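PDB 3DR6: yncA, which is a putative acetyltransferase of the GNAT family, probably transferring an acetyl group from acetyl-coenzyme A to an acceptor molecule. Local coordinates for residues K102-S105 / R106-D109. Sequence-based numbering, arbitrary orientation. Where two conformers were deposited one is given.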
loop_
_atom_site.group_PDB
_atom_site.type_symbol
_atom_site.label_atom_id
_atom_site.label_comp_id
_atom_site.label_asym_id
_atom_site.label_seq_id
_atom_site.Cartn_x
_atom_site.Cartn_y
_atom_site.Cartn_z
ATOM N N LYS C 102 -18.737 -16.086 2.442
ATOM C CA LYS C 102 -19.769 -15.578 3.355
ATOM C C LYS C 102 -19.242 -14.455 4.263
ATOM O O LYS C 102 -19.927 -13.444 4.466
ATOM C CB LYS C 102 -20.356 -16.719 4.182
ATOM C CG LYS C 102 -21.218 -17.687 3.329
ATOM C CD LYS C 102 -21.754 -18.856 4.145
ATOM C CE LYS C 102 -22.659 -19.723 3.278
ATOM N NZ LYS C 102 -23.046 -21.014 3.949
ATOM N N LEU C 103 -18.038 -14.656 4.814
ATOM C CA LEU C 103 -17.342 -13.622 5.578
ATOM C C LEU C 103 -17.128 -12.361 4.743
ATOM O O LEU C 103 -17.410 -11.248 5.190
ATOM C CB LEU C 103 -15.981 -14.138 6.084
ATOM C CG LEU C 103 -16.152 -15.011 7.336
ATOM C CD1 LEU C 103 -14.863 -15.781 7.636
ATOM C CD2 LEU C 103 -16.600 -14.125 8.529
ATOM N N LEU C 104 -16.626 -12.555 3.533
ATOM C CA LEU C 104 -16.316 -11.426 2.656
ATOM C C LEU C 104 -17.584 -10.640 2.286
ATOM O O LEU C 104 -17.563 -9.412 2.271
ATOM C CB LEU C 104 -15.515 -11.870 1.421
ATOM C CG LEU C 104 -15.087 -10.730 0.484
ATOM C CD1 LEU C 104 -14.361 -9.587 1.223
ATOM C CD2 LEU C 104 -14.208 -11.288 -0.656
ATOM N N SER C 105 -18.677 -11.360 2.022
ATOM C CA SER C 105 -19.958 -10.718 1.694
ATOM C C SER C 105 -20.415 -9.814 2.840
ATOM O O SER C 105 -20.738 -8.645 2.631
ATOM C CB SER C 105 -21.036 -11.756 1.355
ATOM O OG SER C 105 -22.173 -11.135 0.778
ATOM N N ARG C 106 -20.400 -10.353 4.056
ATOM C CA ARG C 106 -20.763 -9.573 5.245
ATOM C C ARG C 106 -19.838 -8.346 5.417
ATOM O O ARG C 106 -20.310 -7.226 5.699
ATOM C CB ARG C 106 -20.753 -10.448 6.492
ATOM C CG ARG C 106 -21.010 -9.692 7.811
ATOM C CD ARG C 106 -22.392 -8.994 7.868
ATOM N NE ARG C 106 -22.483 -8.137 9.056
ATOM C CZ ARG C 106 -22.758 -8.577 10.291
ATOM N NH1 ARG C 106 -22.986 -9.870 10.530
ATOM N NH2 ARG C 106 -22.804 -7.720 11.302
ATOM N N LEU C 107 -18.537 -8.556 5.209
ATOM C CA LEU C 107 -17.537 -7.483 5.291
ATOM C C LEU C 107 -17.856 -6.305 4.362
ATOM O O LEU C 107 -17.764 -5.136 4.753
ATOM C CB LEU C 107 -16.146 -8.042 4.964
ATOM C CG LEU C 107 -14.964 -7.250 5.490
ATOM C CD1 LEU C 107 -14.970 -7.237 7.054
ATOM C CD2 LEU C 107 -13.661 -7.811 4.907
ATOM N N ILE C 108 -18.251 -6.634 3.141
ATOM C CA ILE C 108 -18.599 -5.635 2.125
ATOM C C ILE C 108 -19.753 -4.745 2.603
ATOM O O ILE C 108 -19.730 -3.539 2.403
ATOM C CB ILE C 108 -18.972 -6.314 0.793
ATOM C CG1 ILE C 108 -17.725 -6.875 0.112
ATOM C CG2 ILE C 108 -19.703 -5.347 -0.146
ATOM C CD1 ILE C 108 -18.016 -7.999 -0.900
ATOM N N ASP C 109 -20.738 -5.361 3.250
ATOM C CA ASP C 109 -21.869 -4.652 3.825
ATOM C C ASP C 109 -21.395 -3.658 4.868
ATOM O O ASP C 109 -21.867 -2.522 4.900
ATOM C CB ASP C 109 -22.816 -5.641 4.507
ATOM C CG ASP C 109 -23.551 -6.526 3.526
ATOM O OD1 ASP C 109 -23.693 -6.146 2.351
ATOM O OD2 ASP C 109 -23.997 -7.615 3.954
HETATM O O HOH W 1 -23.833 -10.330 3.420
#
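Leu104 meets both Leu107 and Ile108 one turn further along the same helix, and these two apolar pairs carry the side-chain part of the contact. CD1 of Leu104 lies 4.1 Å from CD2 of Leu107, the two side chains crossing at a slant. Toward Ile108, CG of Leu104 lies 4.2 Å from CD1 of Ile108. The isoleucine's ethyl branch reaches back because CG1 stands anti to its own carbonyl carbon and beside the backbone N (chi1 -73°), which also brings Ile108 CG1 to 3.3 Å from Leu104 O.

Four i to i+4 backbone hydrogen bonds identify the stretch as regular alpha helix. Leu107 N to Leu103 O is the shortest at 2.9 Å, followed by Ile108 N to Leu104 O at 3.0 Å. Arg106 N to Lys102 O is longer, 3.2 Å, yet nearly straight (170° at the hydrogen), whereas Asp109 N to Ser105 O is weak.

The polar link between side chains runs through water. One molecule donates to Asp109 OD2 over 2.8 Å; in one of the two conformers of Ser105 it also lies within hydrogen-bonding geometry of Ser105 OG, at 3.2 Å, so the bridge is conditional.

Arg106 bends at chi2 (61°), and its NE forms a salt bridge with Glu110 while the side chain makes a cation-pi contact with Phe8. Helix 99-113 is the crossover connecting parallel strands 83-90 and 118-124, and its leucines pack it on the sheet: Leu103 on Val88 and Ser59, Leu104 on His86, Leu107 on His86 and Leu57.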